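Local coordinates for flagellar basal body protein (Helicobacter pylori, PDB 5NPY) that is a flagellar hook protein that probably polymerises into the flexible joint coupling the flagellar motor to its filament, at residues G95-G100 with A503-L508; G100-G105 with S115-N120; Y145-K150 with N172-L177; E485-I490 with E549-F554. All coordinates share one frame; numbering follows the deposited sequence.

Contact 1. Residues G95-G100 with A503-L508; sequences GWFVIG and ARIGIL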
# COMPACT_ATOMS: atom_id res chain seq x y z
N GLY A 95 38.41 -7.62 -21.57
CA GLY A 95 37.44 -6.68 -22.10
C GLY A 95 37.90 -5.23 -22.12
O GLY A 95 38.99 -4.90 -21.65
N TRP A 96 37.04 -4.36 -22.64
CA TRP A 96 37.41 -2.99 -22.95
C TRP A 96 36.28 -2.04 -22.62
O TRP A 96 35.11 -2.37 -22.82
CB TRP A 96 37.75 -2.82 -24.43
CG TRP A 96 38.77 -3.79 -24.91
CD1 TRP A 96 38.57 -5.06 -25.35
CD2 TRP A 96 40.17 -3.56 -24.97
NE1 TRP A 96 39.76 -5.64 -25.69
CE2 TRP A 96 40.76 -4.74 -25.46
CE3 TRP A 96 40.99 -2.47 -24.66
CZ2 TRP A 96 42.13 -4.86 -25.65
CZ3 TRP A 96 42.35 -2.59 -24.85
CH2 TRP A 96 42.90 -3.78 -25.34
N PHE A 97 36.64 -0.87 -22.11
CA PHE A 97 35.74 0.27 -22.17
C PHE A 97 35.50 0.64 -23.63
O PHE A 97 36.32 0.34 -24.50
CB PHE A 97 36.32 1.47 -21.40
CG PHE A 97 36.39 1.25 -19.91
CD1 PHE A 97 35.28 0.82 -19.20
CD2 PHE A 97 37.58 1.47 -19.21
CE1 PHE A 97 35.34 0.62 -17.83
CE2 PHE A 97 37.64 1.26 -17.84
CZ PHE A 97 36.53 0.84 -17.15
N VAL A 98 34.36 1.27 -23.89
CA VAL A 98 33.99 1.68 -25.24
C VAL A 98 33.81 3.18 -25.27
O VAL A 98 33.14 3.74 -24.39
CB VAL A 98 32.69 1.02 -25.71
CG1 VAL A 98 32.64 1.07 -27.22
CG2 VAL A 98 32.56 -0.39 -25.15
N ILE A 99 34.40 3.82 -26.27
CA ILE A 99 34.34 5.27 -26.43
C ILE A 99 34.25 5.63 -27.91
O ILE A 99 34.50 4.80 -28.79
CB ILE A 99 35.54 5.99 -25.80
CG1 ILE A 99 36.79 5.67 -26.60
CG2 ILE A 99 35.71 5.60 -24.33
CD1 ILE A 99 37.99 6.35 -26.05
N GLY A 100 33.92 6.89 -28.17
CA GLY A 100 33.73 7.37 -29.52
C GLY A 100 33.72 8.88 -29.57
O GLY A 100 33.53 9.56 -28.56
N ALA A 503 22.21 4.29 -15.73
CA ALA A 503 23.07 3.89 -16.84
C ALA A 503 23.92 2.71 -16.41
O ALA A 503 23.89 2.27 -15.26
CB ALA A 503 23.95 5.06 -17.31
N ARG A 504 24.69 2.17 -17.37
CA ARG A 504 25.80 1.29 -17.05
C ARG A 504 26.92 1.52 -18.05
O ARG A 504 26.68 1.94 -19.19
CB ARG A 504 25.42 -0.19 -17.05
CG ARG A 504 25.29 -0.83 -18.43
CD ARG A 504 24.76 -2.24 -18.28
NE ARG A 504 25.71 -3.08 -17.54
CZ ARG A 504 25.40 -4.23 -16.94
NH1 ARG A 504 24.15 -4.68 -16.96
NH2 ARG A 504 26.33 -4.91 -16.30
N ILE A 505 28.15 1.26 -17.60
CA ILE A 505 29.33 1.45 -18.43
C ILE A 505 29.39 0.35 -19.48
O ILE A 505 29.30 -0.84 -19.16
CB ILE A 505 30.60 1.47 -17.57
CG1 ILE A 505 30.50 2.53 -16.47
CG2 ILE A 505 31.84 1.72 -18.44
CD1 ILE A 505 30.54 3.95 -16.99
N GLY A 506 29.55 0.75 -20.74
CA GLY A 506 29.79 -0.22 -21.79
C GLY A 506 31.06 -1.03 -21.54
O GLY A 506 32.08 -0.50 -21.08
N ILE A 507 30.97 -2.33 -21.81
CA ILE A 507 32.10 -3.25 -21.76
C ILE A 507 31.96 -4.19 -22.95
O ILE A 507 30.88 -4.73 -23.19
CB ILE A 507 32.16 -4.05 -20.44
CG1 ILE A 507 32.48 -3.14 -19.26
CG2 ILE A 507 33.21 -5.15 -20.52
CD1 ILE A 507 33.95 -2.77 -19.16
N LEU A 508 33.04 -4.37 -23.70
CA LEU A 508 33.04 -5.28 -24.84
C LEU A 508 34.31 -6.13 -24.80
O LEU A 508 35.38 -5.64 -24.43
CB LEU A 508 32.96 -4.53 -26.18
CG LEU A 508 31.69 -3.71 -26.41
CD1 LEU A 508 31.89 -2.75 -27.56
CD2 LEU A 508 30.49 -4.61 -26.68
O HOH W 1 32.77 2.11 -21.85

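Contact 2. Residues G100-G105 with S115-N120; sequences GPNKNG and SKKQDN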
# COMPACT_ATOMS: atom_id res chain seq x y z
N GLY A 100 33.92 6.89 -28.17
CA GLY A 100 33.73 7.37 -29.52
C GLY A 100 33.72 8.88 -29.57
O GLY A 100 33.53 9.56 -28.56
N PRO A 101 33.91 9.43 -30.77
CA PRO A 101 34.07 10.89 -30.92
C PRO A 101 32.79 11.70 -31.05
O PRO A 101 32.88 12.94 -31.09
CB PRO A 101 34.88 10.99 -32.22
CG PRO A 101 34.40 9.84 -33.03
CD PRO A 101 34.16 8.72 -32.04
N ASN A 102 31.61 11.08 -31.10
CA ASN A 102 30.37 11.76 -31.45
C ASN A 102 29.38 11.62 -30.30
O ASN A 102 28.95 10.51 -29.97
CB ASN A 102 29.80 11.18 -32.76
CG ASN A 102 28.39 11.67 -33.09
OD1 ASN A 102 27.68 12.23 -32.26
ND2 ASN A 102 27.97 11.44 -34.33
N LYS A 103 29.02 12.76 -29.70
CA LYS A 103 27.92 12.83 -28.75
C LYS A 103 26.61 12.89 -29.52
O LYS A 103 26.41 13.82 -30.31
CB LYS A 103 28.06 14.06 -27.86
CG LYS A 103 26.78 14.65 -27.35
CD LYS A 103 26.88 16.17 -27.35
CE LYS A 103 27.21 16.66 -28.76
NZ LYS A 103 27.56 18.10 -28.83
N ASN A 104 25.73 11.92 -29.25
CA ASN A 104 24.51 11.52 -29.95
C ASN A 104 24.79 10.29 -30.81
O ASN A 104 24.00 9.92 -31.68
CB ASN A 104 23.82 12.67 -30.73
CG ASN A 104 24.54 13.09 -32.04
OD1 ASN A 104 24.99 12.26 -32.84
ND2 ASN A 104 24.64 14.40 -32.25
N GLY A 105 25.93 9.63 -30.56
CA GLY A 105 26.26 8.41 -31.26
C GLY A 105 25.65 7.15 -30.67
O GLY A 105 25.08 7.17 -29.58
N SER A 115 26.34 -2.98 -35.64
CA SER A 115 26.15 -1.79 -36.43
C SER A 115 26.72 -0.57 -35.75
O SER A 115 26.91 -0.57 -34.57
CB SER A 115 24.69 -1.58 -36.67
OG SER A 115 24.29 -2.40 -37.71
N LYS A 116 26.96 0.49 -36.51
CA LYS A 116 27.57 1.68 -35.96
C LYS A 116 27.27 2.99 -36.67
O LYS A 116 26.82 2.98 -37.78
CB LYS A 116 29.05 1.48 -36.06
CG LYS A 116 29.85 1.93 -34.88
CD LYS A 116 31.12 1.11 -34.80
CE LYS A 116 32.32 1.84 -35.37
NZ LYS A 116 32.04 2.70 -36.55
N LYS A 117 27.54 4.12 -36.01
CA LYS A 117 27.41 5.42 -36.64
C LYS A 117 28.67 6.06 -37.20
O LYS A 117 28.78 6.29 -38.41
CB LYS A 117 26.98 6.48 -35.64
CG LYS A 117 27.23 6.11 -34.20
CD LYS A 117 28.17 7.05 -33.48
CE LYS A 117 29.19 6.32 -32.64
NZ LYS A 117 29.01 4.86 -32.64
N GLN A 118 29.62 6.37 -36.32
CA GLN A 118 30.91 6.90 -36.68
C GLN A 118 31.79 5.96 -35.91
O GLN A 118 31.39 4.92 -35.44
CB GLN A 118 31.20 8.38 -36.33
CG GLN A 118 32.14 9.14 -37.29
CD GLN A 118 31.57 9.38 -38.73
OE1 GLN A 118 31.09 10.49 -39.06
NE2 GLN A 118 31.66 8.36 -39.58
N ASP A 119 33.03 6.34 -35.79
CA ASP A 119 33.99 5.50 -35.16
C ASP A 119 33.78 5.25 -33.69
O ASP A 119 33.16 6.01 -33.00
CB ASP A 119 35.36 6.07 -35.44
CG ASP A 119 35.49 6.47 -36.87
OD1 ASP A 119 36.40 7.24 -37.20
OD2 ASP A 119 34.66 6.01 -37.65
N ASN A 120 34.31 4.12 -33.27
CA ASN A 120 34.28 3.70 -31.91
C ASN A 120 35.62 3.20 -31.56
O ASN A 120 36.31 2.65 -32.37
CB ASN A 120 33.30 2.59 -31.73
CG ASN A 120 31.95 3.09 -31.46
OD1 ASN A 120 30.98 2.57 -31.94
ND2 ASN A 120 31.88 4.16 -30.71

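Contact 3. Residues Y145-K150 with N172-L177; sequences YGIDLK and NTLSPL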
# COMPACT_ATOMS: atom_id res chain seq x y z
N TYR A 145 30.75 5.18 -23.90
CA TYR A 145 29.53 4.51 -24.33
C TYR A 145 29.05 3.50 -23.30
O TYR A 145 29.86 2.76 -22.71
CB TYR A 145 29.71 3.79 -25.67
CG TYR A 145 29.73 4.71 -26.86
CD1 TYR A 145 30.49 5.87 -26.82
CD2 TYR A 145 29.00 4.43 -28.02
CE1 TYR A 145 30.53 6.74 -27.87
CE2 TYR A 145 29.04 5.31 -29.11
CZ TYR A 145 29.82 6.47 -29.01
OH TYR A 145 29.92 7.41 -30.01
N GLY A 146 27.74 3.46 -23.11
CA GLY A 146 27.09 2.50 -22.25
C GLY A 146 25.61 2.44 -22.52
O GLY A 146 25.12 3.00 -23.51
N ILE A 147 24.89 1.75 -21.64
CA ILE A 147 23.44 1.72 -21.71
C ILE A 147 22.91 3.00 -21.07
O ILE A 147 22.94 3.16 -19.85
CB ILE A 147 22.85 0.48 -21.01
CG1 ILE A 147 23.42 -0.82 -21.59
CG2 ILE A 147 21.33 0.51 -21.12
CD1 ILE A 147 22.52 -1.48 -22.65
N ASP A 148 22.45 3.93 -21.89
CA ASP A 148 21.74 5.11 -21.41
C ASP A 148 20.29 4.72 -21.18
O ASP A 148 19.58 4.38 -22.13
CB ASP A 148 21.88 6.24 -22.43
CG ASP A 148 21.19 7.53 -21.98
OD1 ASP A 148 20.63 7.57 -20.86
OD2 ASP A 148 21.24 8.51 -22.76
N LEU A 149 19.85 4.72 -19.91
CA LEU A 149 18.44 4.42 -19.62
C LEU A 149 17.52 5.56 -20.02
O LEU A 149 16.31 5.35 -20.14
CB LEU A 149 18.24 4.08 -18.14
CG LEU A 149 18.71 2.71 -17.62
CD1 LEU A 149 18.33 2.51 -16.15
CD2 LEU A 149 18.12 1.60 -18.47
N LYS A 150 18.08 6.74 -20.25
CA LYS A 150 17.34 7.91 -20.73
C LYS A 150 16.28 8.32 -19.72
O LYS A 150 15.13 8.61 -20.06
CB LYS A 150 16.73 7.65 -22.11
CG LYS A 150 17.79 7.38 -23.17
CD LYS A 150 17.25 7.56 -24.59
CE LYS A 150 18.36 7.38 -25.63
NZ LYS A 150 18.92 5.99 -25.64
N ASN A 172 21.43 -4.07 -25.89
CA ASN A 172 22.59 -4.23 -26.76
C ASN A 172 22.95 -2.98 -27.54
O ASN A 172 23.77 -3.06 -28.46
CB ASN A 172 22.36 -5.39 -27.74
CG ASN A 172 21.42 -5.00 -28.87
OD1 ASN A 172 20.58 -4.11 -28.74
ND2 ASN A 172 21.55 -5.69 -30.01
N THR A 173 22.36 -1.83 -27.23
CA THR A 173 22.65 -0.59 -27.94
C THR A 173 23.31 0.39 -26.97
O THR A 173 22.69 0.81 -25.99
CB THR A 173 21.39 0.01 -28.55
OG1 THR A 173 20.93 -0.84 -29.61
CG2 THR A 173 21.66 1.41 -29.08
N LEU A 174 24.55 0.76 -27.27
CA LEU A 174 25.36 1.62 -26.42
C LEU A 174 25.41 3.03 -27.00
O LEU A 174 25.47 3.20 -28.22
CB LEU A 174 26.78 1.06 -26.29
CG LEU A 174 26.82 -0.43 -25.96
CD1 LEU A 174 28.27 -0.94 -25.91
CD2 LEU A 174 26.08 -0.73 -24.65
N SER A 175 25.42 4.03 -26.12
CA SER A 175 25.47 5.42 -26.55
C SER A 175 26.24 6.21 -25.49
O SER A 175 26.59 5.66 -24.43
CB SER A 175 24.06 5.99 -26.77
OG SER A 175 23.39 6.26 -25.55
N PRO A 176 26.55 7.48 -25.76
CA PRO A 176 27.23 8.29 -24.74
C PRO A 176 26.38 8.48 -23.50
O PRO A 176 25.17 8.73 -23.59
CB PRO A 176 27.47 9.62 -25.46
CG PRO A 176 27.57 9.25 -26.87
CD PRO A 176 26.54 8.18 -27.05
N LEU A 177 27.02 8.35 -22.34
CA LEU A 177 26.35 8.54 -21.06
C LEU A 177 26.40 10.01 -20.65
O LEU A 177 27.45 10.66 -20.76
CB LEU A 177 27.00 7.67 -19.98
CG LEU A 177 27.03 6.19 -20.37
CD1 LEU A 177 27.48 5.33 -19.19
CD2 LEU A 177 25.67 5.74 -20.92

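Contact 4. Residues E485-I490 with E549-F554; sequences EENGVI and EGKLKF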
# COMPACT_ATOMS: atom_id res chain seq x y z
N GLU A 485 28.24 -0.02 -9.25
CA GLU A 485 28.45 -1.39 -8.81
C GLU A 485 29.60 -2.04 -9.57
O GLU A 485 30.09 -1.53 -10.58
CB GLU A 485 27.18 -2.22 -9.03
CG GLU A 485 26.15 -2.01 -7.94
CD GLU A 485 26.80 -2.00 -6.57
OE1 GLU A 485 27.38 -3.03 -6.17
OE2 GLU A 485 26.74 -0.95 -5.90
N GLU A 486 30.02 -3.20 -9.06
CA GLU A 486 31.05 -3.97 -9.74
C GLU A 486 30.62 -4.45 -11.12
O GLU A 486 31.45 -4.97 -11.87
CB GLU A 486 31.48 -5.15 -8.87
CG GLU A 486 32.17 -4.76 -7.56
CD GLU A 486 32.94 -5.91 -6.93
OE1 GLU A 486 33.97 -5.64 -6.28
OE2 GLU A 486 32.52 -7.07 -7.10
N ASN A 487 29.34 -4.30 -11.46
CA ASN A 487 28.84 -4.59 -12.80
C ASN A 487 28.74 -3.35 -13.68
O ASN A 487 28.18 -3.44 -14.77
CB ASN A 487 27.47 -5.26 -12.70
CG ASN A 487 27.60 -6.75 -12.48
OD1 ASN A 487 26.66 -7.50 -12.74
ND2 ASN A 487 28.77 -7.20 -12.03
N GLY A 488 29.25 -2.21 -13.23
CA GLY A 488 29.17 -1.00 -14.01
C GLY A 488 27.83 -0.31 -13.96
O GLY A 488 27.68 0.75 -14.59
N VAL A 489 26.87 -0.85 -13.22
CA VAL A 489 25.55 -0.24 -13.14
C VAL A 489 25.62 1.02 -12.28
O VAL A 489 26.13 0.99 -11.15
CB VAL A 489 24.53 -1.25 -12.61
CG1 VAL A 489 23.16 -0.59 -12.42
CG2 VAL A 489 24.42 -2.43 -13.56
N ILE A 490 25.10 2.12 -12.81
CA ILE A 490 25.24 3.45 -12.21
C ILE A 490 23.89 3.87 -11.66
O ILE A 490 22.94 4.07 -12.43
CB ILE A 490 25.76 4.47 -13.23
CG1 ILE A 490 27.09 3.98 -13.84
CG2 ILE A 490 25.86 5.88 -12.61
CD1 ILE A 490 27.64 4.90 -14.90
N GLU A 549 21.44 -11.99 -17.86
CA GLU A 549 21.00 -11.55 -16.55
C GLU A 549 21.44 -10.13 -16.25
O GLU A 549 20.89 -9.49 -15.36
CB GLU A 549 21.56 -12.45 -15.48
CG GLU A 549 21.74 -13.86 -15.93
CD GLU A 549 22.74 -14.58 -15.08
OE1 GLU A 549 22.49 -14.69 -13.86
OE2 GLU A 549 23.77 -15.02 -15.61
N GLY A 550 22.40 -9.64 -16.99
CA GLY A 550 22.94 -8.33 -16.73
C GLY A 550 24.16 -8.45 -15.83
O GLY A 550 24.48 -7.52 -15.13
N LYS A 551 24.81 -9.59 -15.85
CA LYS A 551 25.97 -9.82 -15.05
C LYS A 551 27.11 -9.85 -16.02
O LYS A 551 27.05 -10.53 -17.02
CB LYS A 551 25.85 -11.14 -14.32
CG LYS A 551 27.02 -11.47 -13.40
CD LYS A 551 26.79 -12.76 -12.63
CE LYS A 551 26.42 -13.92 -13.53
NZ LYS A 551 25.26 -14.67 -13.04
N LEU A 552 28.16 -9.11 -15.72
CA LEU A 552 29.30 -9.06 -16.59
C LEU A 552 29.89 -10.44 -16.64
O LEU A 552 30.04 -11.09 -15.63
CB LEU A 552 30.31 -8.04 -16.07
CG LEU A 552 30.01 -6.58 -16.35
CD1 LEU A 552 30.80 -5.69 -15.48
CD2 LEU A 552 30.29 -6.27 -17.74
N LYS A 553 30.25 -10.89 -17.82
CA LYS A 553 30.77 -12.23 -17.96
C LYS A 553 32.23 -12.48 -17.74
O LYS A 553 32.61 -13.51 -17.27
CB LYS A 553 30.41 -12.76 -19.32
CG LYS A 553 28.98 -12.90 -19.55
CD LYS A 553 28.74 -13.33 -20.96
CE LYS A 553 28.73 -12.17 -21.87
NZ LYS A 553 28.74 -12.57 -23.26
N PHE A 554 33.05 -11.52 -18.07
CA PHE A 554 34.48 -11.66 -18.03
C PHE A 554 35.26 -10.79 -17.08
O PHE A 554 36.46 -10.85 -17.05
CB PHE A 554 34.99 -11.43 -19.44
CG PHE A 554 34.12 -12.02 -20.50
CD1 PHE A 554 33.91 -13.35 -20.56
CD2 PHE A 554 33.48 -11.22 -21.41
CE1 PHE A 554 33.10 -13.90 -21.51
CE2 PHE A 554 32.67 -11.76 -22.37
CZ PHE A 554 32.48 -13.10 -22.43

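Contact 1. Residues G95-G100 with A503-L508
Trp96 and Leu508 face each other as an antiparallel hydrogen-bonded pair, a single bridge. Leu508 N gives a good bond to Trp96 O (3.0 Å, N-H...O angle 160°), lying in the carbonyl plane, whereas the return bond from Trp96 N to Leu508 O is weak, its N-H...O angle only 129°. From CB outward, Trp96 keeps close to the Leu508 carbonyl. CB lies 3.7 Å from Leu508 O, and CG sits beside the backbone N (chi1 -53°). CD1 then meets Leu508 O at 3.4 Å, the oxygen sitting at the indole edge near its plane. The next ring atom, NE1, hydrogen-bonds to Asp513 OD2, outside both segments, and the indole meets the rings of Tyr524 and Phe510.

Beyond the bridge the two backbones diverge. A water accepts from Val98 N and probably donates to Gly506 O, though other acceptors compete for its protons. Val98 CG2 presses against Leu508 CD1 at 3.4 Å, closer than usual for two methyls, the side chains crossing at about a right angle. Phe97 CD1 touches Ile505 CG2 (3.6 Å) and Ile507 CD1 (3.8 Å), and the Phe97 ring also meets Phe128 edge-to-face. All of it is buried. Residues some 400 positions apart are thereby joined, consistent with the D1 domain of FlgE-type hook proteins, which is built from both early and late parts of the chain.

Contact 2. Residues G100-G105 with S115-N120
Gly105 meets Lys117 at one end of this contact and Pro101 meets Asp119 at the other, both closely. Pro101 CD rests against Asp119 O (3.0 Å), and nearby Asn120 ND2 comes within 3.9 Å of Gly100 CA. Lys117 CD is modelled 3.2 Å from Gly105 CA, but that approach is doubtful, because chi1 of the lysine (19°) and its later torsions are far from staggered. Its NZ hydrogen-bonds to Glu106 O, and also to Asn120 OD1 at 3.1 Å, from above the amide plane.

The outer side is looser. Asn102 to Gly105 form a type II beta turn, closed by a weak bond from Gly105 N to Asn102 O, and its Lys103 and Asn104 are exposed. Gln118 starts toward the turn but its end leads off; within the same segment Lys116 NZ bonds to the backbone Gln118 O (2.6 Å).

Both pieces are links between strands: the loop 100-105 connects strand 97-100 to strand 107-109, and the residues from Lys117 to Asn120 lead from strand 114-116 into strand 121-123. Strand 143-148 adjoins them, Lys117 and Asn120 packing on Tyr145 and Lys103 on Tyr143.

Contact 3. Residues Y145-K150 with N172-L177
Gly146 and Ser175 hold two strands of the D1 domain together as an antiparallel hydrogen-bonded pair, though strands 145-148 and 173-176 cross steeply, at 107°. Two backbone bonds do this, Gly146 N to Ser175 O and Ser175 N to Gly146 O, each 2.8 Å and nearly straight. Weaker CA-H...O contacts flank them: Tyr145 CA to Ser175 O and Leu174 CA to Gly146 O, both 3.2 Å.

The aromatic contact is with Pro176, the non-hydrogen-bonded partner of Tyr145. Its CD stands 4.2 Å from the Tyr145 ring centroid, only 12° off the normal, a CH-pi contact over the face; Ser175 C covers the same face nearer the rim.

Apolar contacts come from Leu174 and Leu177. Leu174 CD2 meets Ile147 CG1 obliquely at 4.1 Å, and Leu177 CD2 lies against Gly146 C at 3.7 Å, where glycine presents only backbone. Leu177 also packs on Ala503 and Ile505.

Of the polar side chains, Asp148 and Ser175 meet, Asp148 CB lying 3.5 Å from Ser175 OG. The carboxylate closes an Asx turn: with CG anti to the backbone N (chi1 -179°), Asp148 OD1 accepts from Lys150 N at 2.8 Å, from above the carboxylate plane.

Contact 4. Residues E485-I490 with E549-F554
Asn487 and Leu552 are the nearest residues across this contact, CA to CA 5.9 Å, and the backbone that presents Asn487 is a type I turn from Glu485 to Gly488. Gly488, with phi 79° and psi 0°, takes the left-handed conformation that ends the turn.

Leu552 supplies the main contact. Its CG lies beside the backbone N (chi1 -78°), and from there the CD1 methyl packs on the turn backbone, touching Asn487 CA and Asn487 O, each at 3.5 Å, and Glu486 O at 3.7 Å. The leucine also packs on Trp546.

The turn belongs to a beta-hairpin joining strand 477-484 to strand 489-494: Gly488 N bonds to Glu485 O, and Glu485 N to Val489 O, the pattern of a type I turn followed by a G1 bulge.

The Asn487 side chain ends near Gly550 and Lys551, with CG 4.0 Å from Leu552 N. Arg504 makes weak hydrogen bonds to both Asn487 O and Gly550 O, so it links the two backbones. On the exposed side Lys551 NZ is modelled in a salt bridge with Glu549 OE1 (2.9 Å), within the loop itself, but the disorder of Glu549 makes the detail uncertain.

How the contacts relate
Contact 1 is the hub of the four. It shares Gly100 with contact 2, their centres about 13 Å apart, and lies about 9 Å, centre to centre, from contact 3. Tyr145 ties contact 1 to contact 3 through its backbone, Tyr145 N probably bonding to Val98 O and Tyr145 O to Gly506 N. Its hydroxyl probably bonds to Asn102 O of contact 2. Strand 499-509 carries contact 1 on to contact 4, with likely bonds from Ile490 N to Ala503 O and from Ile505 N to Gly488 O. Contacts 2 and 4 do not touch, staying about 15 Å apart at their nearest atoms. The bound tris cation sits elsewhere, among residues such as Asn226 and Arg393, and involves none of these segments.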